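Local coordinates for protein 4-oxalmesaconate hydratase (PDB 5CGZ) that catalyses the zinc-dependent hydration of 4-carboxy-2-hydroxymuconate, the enol form of oxalomesaconate, in the third step of gallate degradation, at residues Met1-Asp13 with Val101-His113. Numbering follows the deposited sequence. Where two conformers were deposited one is given.
Sequences MKSALVVSAHSAD and VYRRVQPEFVLSH. With ZN (zinc ion), chain C.
Leu5 and Val110, then Val6 and Leu111, pair in parallel register within a mixed sheet, and backbone bonds run, donor to acceptor, from Glu108 N to Ser3 O, Leu5 N to Phe109 O, Leu111 N to Leu5 O and Val7 N to Leu111 O. With OG anti to the backbone N (chi1 -164°), Ser112 turns its hydroxyl to the neighbouring strand and bonds Val7 O at 2.7 Å. Upstream, in the conformer given, Ser3 OG donates to Val105 O at the helix end, a very short bond to be read with caution. Lys2 NZ forms a salt bridge with Glu108 OE2 (2.8 Å, syn lone pair), while OE1 is hydrogen-bonded to Tyr30 OH. Apolar contacts lie on both faces and include two CH-pi contacts: Ala4 CB sits 3.5 Å from the Phe109 ring centroid, over its centre, and Leu5 CD2 lies over a face of Tyr102, toward its rim; Leu5 CD1 meets Val101 CG1. Near the zinc, held by His10, Asp13, Glu44, His123 and a water, Ala9 N gives His113 NE2 a nearly straight bond of 2.9 Å (170°), and the carboxylate of Asp13, also bridged to Arg17, stands perpendicular to the ring at its CE1 edge. Replacing His113 with alanine is likely to leave Ala9 N without its acceptor and to open a gap beside the Asp13 carboxylate. In this Rossmann-like sheet, strand 3-8 lies between 31-36 and 110-112, with helix 13-27 against Val6 and Leu111 and helix 92-105 packed over Leu5.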
loop_
_atom_site.group_PDB
_atom_site.type_symbol
_atom_site.label_atom_id
_atom_site.label_comp_id
_atom_site.label_asym_id
_atom_site.label_seq_id
_atom_site.Cartn_x
_atom_site.Cartn_y
_atom_site.Cartn_z
ATOM N N MET A 1 -26.632 0.453 -31.201
ATOM C CA MET A 1 -26.627 -0.782 -30.435
ATOM C C MET A 1 -25.743 -0.675 -29.199
ATOM O O MET A 1 -24.759 0.055 -29.202
ATOM C CB MET A 1 -26.152 -1.948 -31.293
ATOM C CG MET A 1 -26.292 -3.284 -30.580
ATOM S SD MET A 1 -26.352 -4.654 -31.733
ATOM C CE MET A 1 -26.268 -6.073 -30.637
ATOM N N LYS A 2 -26.102 -1.396 -28.142
ATOM C CA LYS A 2 -25.232 -1.500 -26.979
ATOM C C LYS A 2 -23.933 -2.171 -27.412
ATOM O O LYS A 2 -23.947 -3.114 -28.210
ATOM C CB LYS A 2 -25.914 -2.282 -25.853
ATOM C CG LYS A 2 -27.117 -1.559 -25.246
ATOM C CD LYS A 2 -28.012 -2.514 -24.473
ATOM C CE LYS A 2 -27.350 -2.987 -23.199
ATOM N NZ LYS A 2 -27.009 -1.819 -22.325
ATOM N N SER A 3 -22.816 -1.690 -26.882
ATOM C CA SER A 3 -21.512 -2.204 -27.287
ATOM C C SER A 3 -20.521 -2.201 -26.124
ATOM O O SER A 3 -20.751 -1.557 -25.101
ATOM C CB SER A 3 -20.967 -1.370 -28.443
ATOM O OG SER A 3 -20.640 -0.066 -27.984
ATOM N N ALA A 4 -19.419 -2.927 -26.288
ATOM C CA ALA A 4 -18.341 -2.919 -25.298
ATOM C C ALA A 4 -17.051 -3.372 -25.963
ATOM O O ALA A 4 -17.069 -3.946 -27.058
ATOM C CB ALA A 4 -18.683 -3.813 -24.083
ATOM N N LEU A 5 -15.934 -3.114 -25.294
ATOM C CA LEU A 5 -14.621 -3.235 -25.902
ATOM C C LEU A 5 -13.668 -4.059 -25.043
ATOM O O LEU A 5 -13.617 -3.902 -23.815
ATOM C CB LEU A 5 -14.030 -1.835 -26.137
ATOM C CG LEU A 5 -12.604 -1.779 -26.690
ATOM C CD1 LEU A 5 -12.577 -2.314 -28.129
ATOM C CD2 LEU A 5 -12.044 -0.356 -26.621
ATOM N N VAL A 6 -12.907 -4.927 -25.693
ATOM C CA VAL A 6 -11.855 -5.669 -25.015
ATOM C C VAL A 6 -10.527 -5.337 -25.686
ATOM O O VAL A 6 -10.404 -5.455 -26.904
ATOM C CB VAL A 6 -12.119 -7.191 -25.052
ATOM C CG1 VAL A 6 -10.974 -7.966 -24.387
ATOM C CG2 VAL A 6 -13.446 -7.498 -24.386
ATOM N N VAL A 7 -9.550 -4.881 -24.906
ATOM C CA VAL A 7 -8.213 -4.620 -25.449
ATOM C C VAL A 7 -7.213 -5.669 -24.960
ATOM O O VAL A 7 -6.827 -5.692 -23.788
ATOM C CB VAL A 7 -7.712 -3.227 -25.080
ATOM C CG1 VAL A 7 -6.355 -2.967 -25.732
ATOM C CG2 VAL A 7 -8.724 -2.183 -25.524
ATOM N N SER A 8 -6.809 -6.528 -25.888
ATOM C CA SER A 8 -5.988 -7.701 -25.620
ATOM C C SER A 8 -4.553 -7.465 -26.108
ATOM O O SER A 8 -4.354 -7.131 -27.277
ATOM C CB SER A 8 -6.628 -8.908 -26.321
ATOM O OG SER A 8 -5.960 -10.115 -26.049
ATOM N N ALA A 9 -3.551 -7.605 -25.239
ATOM C CA ALA A 9 -2.167 -7.351 -25.671
ATOM C C ALA A 9 -1.729 -8.335 -26.762
ATOM O O ALA A 9 -1.137 -7.956 -27.774
ATOM C CB ALA A 9 -1.206 -7.431 -24.495
ATOM N N HIS A 10 -2.026 -9.604 -26.524
ATOM C CA HIS A 10 -1.703 -10.681 -27.443
ATOM C C HIS A 10 -3.013 -11.347 -27.828
ATOM O O HIS A 10 -3.970 -11.308 -27.059
ATOM C CB HIS A 10 -0.742 -11.664 -26.781
ATOM C CG HIS A 10 0.405 -10.993 -26.086
ATOM N ND1 HIS A 10 0.551 -10.994 -24.712
ATOM C CD2 HIS A 10 1.440 -10.267 -26.572
ATOM C CE1 HIS A 10 1.640 -10.318 -24.387
ATOM N NE2 HIS A 10 2.196 -9.862 -25.498
ATOM N N SER A 11 -3.056 -11.973 -28.996
ATOM C CA SER A 11 -4.322 -12.461 -29.539
ATOM C C SER A 11 -5.042 -13.481 -28.643
ATOM O O SER A 11 -6.263 -13.505 -28.627
ATOM C CB SER A 11 -4.102 -13.055 -30.943
ATOM O OG SER A 11 -3.115 -14.073 -30.942
ATOM N N ALA A 12 -4.315 -14.293 -27.876
ATOM C CA ALA A 12 -4.971 -15.324 -27.058
ATOM C C ALA A 12 -5.567 -14.800 -25.742
ATOM O O ALA A 12 -6.453 -15.424 -25.147
ATOM C CB ALA A 12 -3.994 -16.458 -26.759
ATOM N N ASP A 13 -5.088 -13.653 -25.290
ATOM C CA ASP A 13 -5.460 -13.171 -23.969
ATOM C C ASP A 13 -6.960 -12.985 -23.766
ATOM O O ASP A 13 -7.475 -13.326 -22.705
ATOM C CB ASP A 13 -4.728 -11.866 -23.677
ATOM C CG ASP A 13 -3.298 -12.107 -23.240
ATOM O OD1 ASP A 13 -2.369 -11.575 -23.881
ATOM O OD2 ASP A 13 -3.116 -12.839 -22.243
ATOM N N VAL A 101 -11.040 3.588 -32.500
ATOM C CA VAL A 101 -11.883 2.434 -32.196
ATOM C C VAL A 101 -12.926 2.822 -31.151
ATOM O O VAL A 101 -14.105 2.489 -31.292
ATOM C CB VAL A 101 -11.056 1.230 -31.706
ATOM C CG1 VAL A 101 -11.972 0.091 -31.245
ATOM C CG2 VAL A 101 -10.124 0.754 -32.824
ATOM N N TYR A 102 -12.496 3.539 -30.110
ATOM C CA TYR A 102 -13.417 4.017 -29.078
ATOM C C TYR A 102 -14.522 4.880 -29.674
ATOM O O TYR A 102 -15.698 4.717 -29.341
ATOM C CB TYR A 102 -12.679 4.835 -28.014
ATOM C CG TYR A 102 -12.128 4.059 -26.828
ATOM C CD1 TYR A 102 -12.910 3.823 -25.699
ATOM C CD2 TYR A 102 -10.804 3.616 -26.812
ATOM C CE1 TYR A 102 -12.397 3.136 -24.591
ATOM C CE2 TYR A 102 -10.277 2.932 -25.705
ATOM C CZ TYR A 102 -11.082 2.696 -24.603
ATOM O OH TYR A 102 -10.572 2.023 -23.515
ATOM N N ARG A 103 -14.135 5.820 -30.532
ATOM C CA ARG A 103 -15.101 6.739 -31.135
ATOM C C ARG A 103 -16.127 5.971 -31.985
ATOM O O ARG A 103 -17.305 6.314 -32.010
ATOM C CB ARG A 103 -14.377 7.799 -31.975
ATOM C CG ARG A 103 -13.639 8.881 -31.167
ATOM C CD ARG A 103 -14.614 9.906 -30.641
ATOM N NE ARG A 103 -14.022 10.933 -29.787
ATOM C CZ ARG A 103 -13.504 12.082 -30.221
ATOM N NH1 ARG A 103 -13.468 12.356 -31.523
ATOM N NH2 ARG A 103 -13.012 12.959 -29.346
ATOM N N ARG A 104 -15.678 4.918 -32.657
ATOM C CA ARG A 104 -16.558 4.116 -33.506
ATOM C C ARG A 104 -17.447 3.163 -32.701
ATOM O O ARG A 104 -18.642 3.046 -32.948
ATOM C CB ARG A 104 -15.721 3.321 -34.512
ATOM C CG ARG A 104 -16.531 2.469 -35.464
ATOM C CD ARG A 104 -15.629 1.680 -36.407
ATOM N NE ARG A 104 -15.044 0.497 -35.775
ATOM C CZ ARG A 104 -13.741 0.328 -35.556
ATOM N NH1 ARG A 104 -12.872 1.270 -35.915
ATOM N NH2 ARG A 104 -13.303 -0.786 -34.981
ATOM N N VAL A 105 -16.859 2.480 -31.730
ATOM C CA VAL A 105 -17.585 1.474 -30.969
ATOM C C VAL A 105 -18.466 2.090 -29.873
ATOM O O VAL A 105 -19.535 1.562 -29.558
ATOM C CB VAL A 105 -16.601 0.460 -30.338
ATOM C CG1 VAL A 105 -17.328 -0.458 -29.348
ATOM C CG2 VAL A 105 -15.899 -0.343 -31.432
ATOM N N GLN A 106 -18.019 3.208 -29.306
ATOM C CA GLN A 106 -18.715 3.835 -28.178
ATOM C C GLN A 106 -19.039 2.820 -27.070
ATOM O O GLN A 106 -20.191 2.670 -26.666
ATOM C CB GLN A 106 -19.999 4.515 -28.667
ATOM C CG GLN A 106 -19.760 5.684 -29.634
ATOM C CD GLN A 106 -19.345 6.959 -28.914
ATOM O OE1 GLN A 106 -19.649 7.144 -27.737
ATOM N NE2 GLN A 106 -18.642 7.840 -29.620
ATOM N N PRO A 107 -18.017 2.114 -26.569
ATOM C CA PRO A 107 -18.280 1.002 -25.641
ATOM C C PRO A 107 -18.881 1.444 -24.303
ATOM O O PRO A 107 -18.588 2.544 -23.821
ATOM C CB PRO A 107 -16.893 0.386 -25.436
ATOM C CG PRO A 107 -15.937 1.542 -25.656
ATOM C CD PRO A 107 -16.573 2.370 -26.753
ATOM N N GLU A 108 -19.715 0.585 -23.714
ATOM C CA GLU A 108 -20.281 0.839 -22.391
ATOM C C GLU A 108 -19.299 0.483 -21.292
ATOM O O GLU A 108 -19.407 0.980 -20.169
ATOM C CB GLU A 108 -21.567 0.045 -22.177
ATOM C CG GLU A 108 -22.777 0.605 -22.909
ATOM C CD GLU A 108 -24.045 -0.165 -22.569
ATOM O OE1 GLU A 108 -24.075 -0.875 -21.525
ATOM O OE2 GLU A 108 -25.010 -0.067 -23.350
ATOM N N PHE A 109 -18.365 -0.409 -21.607
ATOM C CA PHE A 109 -17.302 -0.750 -20.667
ATOM C C PHE A 109 -16.120 -1.316 -21.434
ATOM O O PHE A 109 -16.248 -1.683 -22.610
ATOM C CB PHE A 109 -17.798 -1.736 -19.588
ATOM C CG PHE A 109 -18.205 -3.098 -20.117
ATOM C CD1 PHE A 109 -17.266 -4.112 -20.263
ATOM C CD2 PHE A 109 -19.531 -3.369 -20.431
ATOM C CE1 PHE A 109 -17.637 -5.371 -20.734
ATOM C CE2 PHE A 109 -19.914 -4.623 -20.900
ATOM C CZ PHE A 109 -18.965 -5.626 -21.056
ATOM N N VAL A 110 -14.966 -1.356 -20.772
ATOM C CA VAL A 110 -13.732 -1.832 -21.387
ATOM C C VAL A 110 -13.053 -2.879 -20.505
ATOM O O VAL A 110 -12.961 -2.712 -19.289
ATOM C CB VAL A 110 -12.751 -0.674 -21.633
ATOM C CG1 VAL A 110 -11.553 -1.154 -22.453
ATOM C CG2 VAL A 110 -13.460 0.474 -22.327
ATOM N N LEU A 111 -12.578 -3.960 -21.118
ATOM C CA LEU A 111 -11.791 -4.958 -20.394
ATOM C C LEU A 111 -10.364 -4.967 -20.929
ATOM O O LEU A 111 -10.155 -4.970 -22.147
ATOM C CB LEU A 111 -12.408 -6.353 -20.540
ATOM C CG LEU A 111 -13.901 -6.510 -20.272
ATOM C CD1 LEU A 111 -14.282 -7.976 -20.324
ATOM C CD2 LEU A 111 -14.248 -5.913 -18.918
ATOM N N SER A 112 -9.377 -4.957 -20.037
ATOM C CA SER A 112 -7.992 -5.116 -20.471
ATOM C C SER A 112 -7.159 -5.709 -19.330
ATOM O O SER A 112 -7.724 -6.256 -18.375
ATOM C CB SER A 112 -7.414 -3.780 -20.963
ATOM O OG SER A 112 -6.225 -3.990 -21.716
ATOM N N HIS A 113 -5.833 -5.597 -19.426
ATOM C CA HIS A 113 -4.915 -6.278 -18.494
ATOM C C HIS A 113 -4.671 -5.519 -17.186
ATOM O O HIS A 113 -4.952 -4.331 -17.090
ATOM C CB HIS A 113 -3.556 -6.519 -19.166
ATOM C CG HIS A 113 -3.619 -7.391 -20.380
ATOM N ND1 HIS A 113 -3.350 -8.747 -20.340
ATOM C CD2 HIS A 113 -3.893 -7.109 -21.673
ATOM C CE1 HIS A 113 -3.468 -9.256 -21.550
ATOM N NE2 HIS A 113 -3.795 -8.280 -22.383
HETATM ZN ZN ZN C . -0.519 -11.982 -23.253
HETATM O O HOH W 1 -22.759 1.420 -26.476
HETATM O O HOH W 2 -0.508 -14.212 -22.142
#